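Local structure of acetoin utilization protein (Exiguobacterium sibiricum, 2Q04) at residues V19-V25 and R62-Q68. The protein is an acetoin utilization protein of the GNAT acetyltransferase superfamily that probably transfers an acyl group from a coenzyme A thioester. Coordinates in Å, arbitrary orientation, origin at the centre of the assembly. Numbering follows the deposited sequence.
Sequences VEIEGPV and RIIIARQ
Strands 19-23 and 62-68 run antiparallel; their axes approach to 4.5 Å, with N-to-C directions 157° apart. In the hydrogen-bonded pair Glu-20/Arg-67, Glu-20 N reaches Arg-67 O and Arg-67 N reaches Glu-20 O, both at 2.8 Å; in Glu-22/Ile-65, Glu-22 N meets Ile-65 O at 3.1 Å and Ile-65 N meets Glu-22 O at 2.9 Å. Ile-21/Ala-66 is the non-hydrogen-bonded pair between them. Gly-23 (phi/psi 156/179), where a CB would clash with Ile-64 CA, and a cis peptide before Pro-24 turn the chain, yet Val-25 N still binds Ile-63 O (2.9 Å); one water links Ile-63 N (2.9 Å) to Val-25 O (2.5 Å). This joins the N-terminal hairpin 8-23 to the GNAT-like sheet, whose helix 112-121 covers Ile-21 and Ala-66. On the other face, the Glu-22 carboxylate (chi1 p) forms a salt bridge with Arg-67, OE1 to NH2 3.1 Å and OE2 to NE 3.2 Å; Arg-67 NH1 binds Gly-69 O. Glu-20 OE1 is hydrogen-bonded to Thr-11 OG1 and His-9 NE2, Arg-62 NH1 forms a salt bridge with Asp-123 OD2, and Gln-68 NE2 is hydrogen-bonded to Leu-16 O.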
loop_
_atom_site.group_PDB
_atom_site.type_symbol
_atom_site.label_atom_id
_atom_site.label_comp_id
_atom_site.label_asym_id
_atom_site.label_seq_id
_atom_site.Cartn_x
_atom_site.Cartn_y
_atom_site.Cartn_z
ATOM N N VAL A 19 -15.269 3.672 -12.514
ATOM C CA VAL A 19 -13.820 3.806 -12.348
ATOM C C VAL A 19 -13.151 2.476 -12.652
ATOM O O VAL A 19 -13.570 1.438 -12.152
ATOM C CB VAL A 19 -13.448 4.243 -10.871
ATOM C CG1 VAL A 19 -11.950 4.411 -10.725
ATOM C CG2 VAL A 19 -14.173 5.533 -10.489
ATOM N N GLU A 20 -12.118 2.508 -13.482
ATOM C CA GLU A 20 -11.408 1.296 -13.843
ATOM C C GLU A 20 -10.306 1.025 -12.843
ATOM O O GLU A 20 -9.406 1.865 -12.624
ATOM C CB GLU A 20 -10.836 1.396 -15.257
ATOM C CG GLU A 20 -11.843 1.873 -16.299
ATOM C CD GLU A 20 -13.187 1.157 -16.201
ATOM O OE1 GLU A 20 -13.197 -0.082 -16.030
ATOM O OE2 GLU A 20 -14.232 1.837 -16.297
ATOM N N ILE A 21 -10.399 -0.129 -12.199
ATOM C CA ILE A 21 -9.436 -0.534 -11.200
ATOM C C ILE A 21 -8.632 -1.689 -11.742
ATOM O O ILE A 21 -9.154 -2.780 -11.937
ATOM C CB ILE A 21 -10.133 -0.920 -9.906
ATOM C CG1 ILE A 21 -10.876 0.307 -9.358
ATOM C CG2 ILE A 21 -9.114 -1.437 -8.876
ATOM C CD1 ILE A 21 -11.637 0.053 -8.162
ATOM N N GLU A 22 -7.350 -1.441 -12.001
ATOM C CA GLU A 22 -6.554 -2.378 -12.743
ATOM C C GLU A 22 -5.066 -2.279 -12.424
ATOM O O GLU A 22 -4.559 -1.216 -12.059
ATOM C CB GLU A 22 -6.763 -2.136 -14.233
ATOM C CG GLU A 22 -6.297 -0.740 -14.693
ATOM C CD GLU A 22 -6.705 -0.415 -16.100
ATOM O OE1 GLU A 22 -7.820 -0.798 -16.509
ATOM O OE2 GLU A 22 -5.930 0.270 -16.791
ATOM N N GLY A 23 -4.363 -3.388 -12.647
ATOM C CA GLY A 23 -2.921 -3.438 -12.500
ATOM C C GLY A 23 -2.460 -4.858 -12.231
ATOM O O GLY A 23 -3.294 -5.767 -12.116
ATOM N N PRO A 24 -1.120 -5.061 -12.086
ATOM C CA PRO A 24 -0.100 -3.997 -12.150
ATOM C C PRO A 24 0.048 -3.370 -13.552
ATOM O O PRO A 24 0.021 -4.082 -14.572
ATOM C CB PRO A 24 1.204 -4.722 -11.735
ATOM C CG PRO A 24 0.769 -6.038 -11.164
ATOM C CD PRO A 24 -0.518 -6.379 -11.806
ATOM N N VAL A 25 0.186 -2.044 -13.579
ATOM C CA VAL A 25 0.331 -1.281 -14.824
ATOM C C VAL A 25 1.812 -1.054 -15.112
ATOM O O VAL A 25 2.577 -0.709 -14.216
ATOM C CB VAL A 25 -0.376 0.111 -14.706
ATOM C CG1 VAL A 25 -0.299 0.864 -16.012
ATOM C CG2 VAL A 25 -1.839 -0.061 -14.259
ATOM N N ARG A 62 4.836 -3.046 -8.208
ATOM C CA ARG A 62 3.471 -3.153 -8.722
ATOM C C ARG A 62 2.686 -1.891 -8.414
ATOM O O ARG A 62 2.589 -1.464 -7.244
ATOM C CB ARG A 62 2.750 -4.343 -8.097
ATOM C CG ARG A 62 3.411 -5.635 -8.340
ATOM C CD ARG A 62 2.571 -6.766 -7.889
ATOM N NE ARG A 62 3.156 -8.041 -8.285
ATOM C CZ ARG A 62 2.469 -9.175 -8.447
ATOM N NH1 ARG A 62 1.152 -9.196 -8.269
ATOM N NH2 ARG A 62 3.101 -10.284 -8.819
ATOM N N ILE A 63 2.096 -1.311 -9.453
ATOM C CA ILE A 63 1.231 -0.150 -9.303
ATOM C C ILE A 63 -0.167 -0.494 -9.830
ATOM O O ILE A 63 -0.344 -0.741 -11.006
ATOM C CB ILE A 63 1.781 1.079 -10.093
ATOM C CG1 ILE A 63 3.193 1.477 -9.591
ATOM C CG2 ILE A 63 0.807 2.268 -9.991
ATOM C CD1 ILE A 63 3.227 2.032 -8.170
ATOM N N ILE A 64 -1.124 -0.592 -8.926
ATOM C CA ILE A 64 -2.512 -0.766 -9.297
ATOM C C ILE A 64 -3.185 0.599 -9.182
ATOM O O ILE A 64 -2.954 1.334 -8.209
ATOM C CB ILE A 64 -3.232 -1.811 -8.376
ATOM C CG1 ILE A 64 -2.767 -3.242 -8.716
ATOM C CG2 ILE A 64 -4.758 -1.714 -8.529
ATOM C CD1 ILE A 64 -1.293 -3.509 -8.438
ATOM N N ILE A 65 -3.992 0.950 -10.186
ATOM C CA ILE A 65 -4.569 2.300 -10.276
ATOM C C ILE A 65 -6.085 2.292 -10.338
ATOM O O ILE A 65 -6.685 1.334 -10.797
ATOM C CB ILE A 65 -4.051 3.038 -11.518
ATOM C CG1 ILE A 65 -4.477 2.293 -12.809
ATOM C CG2 ILE A 65 -2.535 3.183 -11.450
ATOM C CD1 ILE A 65 -4.145 3.030 -14.068
ATOM N N ALA A 66 -6.690 3.352 -9.803
ATOM C CA ALA A 66 -8.104 3.638 -10.010
ATOM C C ALA A 66 -8.149 4.765 -11.016
ATOM O O ALA A 66 -7.595 5.839 -10.776
ATOM C CB ALA A 66 -8.763 4.045 -8.729
ATOM N N ARG A 67 -8.811 4.521 -12.145
ATOM C CA ARG A 67 -8.636 5.349 -13.315
ATOM C C ARG A 67 -9.963 5.720 -13.996
ATOM O O ARG A 67 -10.901 4.929 -14.029
ATOM C CB ARG A 67 -7.730 4.603 -14.311
ATOM C CG ARG A 67 -7.476 5.321 -15.591
ATOM C CD ARG A 67 -6.601 4.484 -16.538
ATOM N NE ARG A 67 -7.194 3.173 -16.864
ATOM C CZ ARG A 67 -8.237 2.992 -17.696
ATOM N NH1 ARG A 67 -8.880 4.027 -18.203
ATOM N NH2 ARG A 67 -8.673 1.770 -17.958
ATOM N N GLN A 68 -10.029 6.958 -14.491
ATOM C CA GLN A 68 -11.108 7.408 -15.357
ATOM C C GLN A 68 -10.475 8.048 -16.570
ATOM O O GLN A 68 -9.875 9.094 -16.465
ATOM C CB GLN A 68 -11.992 8.428 -14.643
ATOM C CG GLN A 68 -13.117 7.822 -13.816
ATOM C CD GLN A 68 -14.153 8.866 -13.379
ATOM O OE1 GLN A 68 -13.833 10.052 -13.219
ATOM N NE2 GLN A 68 -15.395 8.424 -13.186
HETATM O O HOH W 1 3.156 -1.758 -12.062
#